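Local coordinates for protein beta-lactamase (Burkholderia cenocepacia, PDB 5E2G) that probably hydrolyses beta-lactam antibiotics to substituted beta-amino acids, as a member of the class C beta-lactamase family, at residues A[58-63]-A[335-340]. Residues are numbered along the deposited sequence; the frame is centred on the assembly and turned at random. Where two conformers were deposited one is given.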
loop_
_atom_site.group_PDB
_atom_site.type_symbol
_atom_site.label_atom_id
_atom_site.label_comp_id
_atom_site.label_asym_id
_atom_site.label_seq_id
_atom_site.Cartn_x
_atom_site.Cartn_y
_atom_site.Cartn_z
ATOM N N PHE A 58 -7.547 -2.459 11.084
ATOM C CA PHE A 58 -6.797 -3.555 10.491
ATOM C C PHE A 58 -5.402 -3.072 10.109
ATOM O O PHE A 58 -5.220 -1.914 9.724
ATOM C CB PHE A 58 -7.484 -4.097 9.235
ATOM C CG PHE A 58 -8.869 -4.624 9.467
ATOM C CD1 PHE A 58 -9.953 -3.763 9.543
ATOM C CD2 PHE A 58 -9.096 -5.985 9.571
ATOM C CE1 PHE A 58 -11.228 -4.246 9.747
ATOM C CE2 PHE A 58 -10.377 -6.473 9.769
ATOM C CZ PHE A 58 -11.442 -5.597 9.861
ATOM N N GLU A 59 -4.415 -3.964 10.216
ATOM C CA GLU A 59 -3.090 -3.702 9.665
ATOM C C GLU A 59 -3.110 -3.979 8.166
ATOM O O GLU A 59 -3.518 -5.062 7.735
ATOM C CB GLU A 59 -2.031 -4.578 10.335
ATOM C CG GLU A 59 -2.154 -4.667 11.838
ATOM C CD GLU A 59 -1.270 -5.742 12.449
ATOM O OE1 GLU A 59 -0.611 -6.490 11.695
ATOM O OE2 GLU A 59 -1.247 -5.840 13.694
ATOM N N ILE A 60 -2.666 -3.009 7.367
ATOM C CA ILE A 60 -2.728 -3.143 5.915
ATOM C C ILE A 60 -1.377 -3.520 5.313
ATOM O O ILE A 60 -1.238 -3.547 4.087
ATOM C CB ILE A 60 -3.304 -1.874 5.253
ATOM C CG1 ILE A 60 -2.435 -0.646 5.513
ATOM C CG2 ILE A 60 -4.713 -1.623 5.746
ATOM C CD1 ILE A 60 -2.926 0.593 4.775
ATOM N N GLY A 61 -0.387 -3.836 6.139
ATOM C CA GLY A 61 0.883 -4.307 5.602
ATOM C C GLY A 61 1.483 -3.330 4.604
ATOM O O GLY A 61 1.521 -2.115 4.833
ATOM N N SER A 62 1.934 -3.869 3.469
ATOM C CA SER A 62 2.640 -3.089 2.460
ATOM C C SER A 62 1.762 -2.071 1.752
ATOM O O SER A 62 2.290 -1.230 1.022
ATOM C CB SER A 62 3.272 -4.018 1.433
ATOM O OG SER A 62 4.297 -4.802 2.015
ATOM N N VAL A 63 0.443 -2.120 1.935
ATOM C CA VAL A 63 -0.390 -1.050 1.410
ATOM C C VAL A 63 -0.032 0.264 2.100
ATOM O O VAL A 63 -0.257 1.343 1.543
ATOM C CB VAL A 63 -1.888 -1.403 1.560
ATOM C CG1 VAL A 63 -2.759 -0.299 0.985
ATOM C CG2 VAL A 63 -2.198 -2.722 0.867
ATOM N N VAL A 335 -11.816 -2.159 -1.485
ATOM C CA VAL A 335 -10.869 -2.309 -0.388
ATOM C C VAL A 335 -11.250 -3.574 0.373
ATOM O O VAL A 335 -12.417 -3.751 0.731
ATOM C CB VAL A 335 -10.895 -1.075 0.539
ATOM C CG1 VAL A 335 -10.144 -1.335 1.818
ATOM C CG2 VAL A 335 -10.335 0.125 -0.189
HETATM N N MSE A 336 -10.288 -4.461 0.595
HETATM C CA MSE A 336 -10.568 -5.678 1.340
HETATM C C MSE A 336 -9.633 -5.814 2.522
HETATM O O MSE A 336 -8.426 -5.894 2.344
HETATM C CB MSE A 336 -10.443 -6.905 0.445
HETATM C CG MSE A 336 -11.338 -6.882 -0.779
HETATM SE SE MSE A 336 -10.924 -8.313 -2.064
HETATM C CE MSE A 336 -10.829 -9.809 -0.823
ATOM N N LEU A 337 -10.181 -5.851 3.732
ATOM C CA LEU A 337 -9.386 -5.976 4.945
ATOM C C LEU A 337 -9.849 -7.205 5.702
ATOM O O LEU A 337 -11.045 -7.368 5.942
ATOM C CB LEU A 337 -9.509 -4.739 5.838
ATOM C CG LEU A 337 -9.513 -3.374 5.159
ATOM C CD1 LEU A 337 -9.639 -2.288 6.195
ATOM C CD2 LEU A 337 -8.260 -3.185 4.375
ATOM N N ALA A 338 -8.906 -8.060 6.079
ATOM C CA ALA A 338 -9.224 -9.290 6.785
ATOM C C ALA A 338 -8.222 -9.487 7.908
ATOM O O ALA A 338 -7.024 -9.262 7.722
ATOM C CB ALA A 338 -9.205 -10.496 5.842
ATOM N N ASN A 339 -8.715 -9.897 9.077
ATOM C CA ASN A 339 -7.809 -10.202 10.183
ATOM C C ASN A 339 -7.411 -11.669 10.195
ATOM O O ASN A 339 -7.360 -12.317 11.241
ATOM C CB ASN A 339 -8.417 -9.773 11.518
ATOM C CG ASN A 339 -9.662 -10.540 11.872
ATOM O OD1 ASN A 339 -10.286 -11.155 11.011
ATOM N ND2 ASN A 339 -10.041 -10.506 13.147
ATOM N N GLY A 340 -7.117 -12.211 9.017
ATOM C CA GLY A 340 -6.567 -13.543 8.877
ATOM C C GLY A 340 -5.809 -13.605 7.572
ATOM O O GLY A 340 -5.737 -12.629 6.825
#
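The Phe58 ring has Leu337 over one face and the backbone of Asn339 at its edge. Leu337 CB lies 3.9 Å from the ring centroid and 19° off the ring normal, which meets the geometry of a CH-pi contact, displaced somewhat toward the rim. Beyond it, Leu337 CD1 reaches Phe58 CD1 at 3.7 Å, an apolar contact in which the two side chains run obliquely to each other. Near the ring plane, Asn339 N stands 3.9 Å from Phe58 CE2. With CB of Phe58 already directed at 335-340, a chi1 of -60° sets CG anti to the carbonyl carbon and lays the ring along Leu337 and Asn339.

The other branch of Leu337 meets Ile60: its CD2 lies 4.1 Å from Ile60 CG2, and the two side chains point the same way, side by side. Leu229 of helix 226-235 and Thr322 of strand 321-327 also touch both Ile60 and Leu337, while Ala27 of strand 25-32 packs on Phe58. The side-chain carboxamide of Asn339 turns to other partners, OD1 accepting a hydrogen bond from Gly25 N.

The contact thus packs strand 332-338 of the large antiparallel sheet against strand 58-59 and Ile60, just ahead of Ser62, which with Lys65 fits the SxxK pattern and is probably the nucleophile, as in class C beta-lactamases. All five touching residues are buried, and van der Waals contact with burial of apolar surface, rather than hydrogen bonding, joins the two segments.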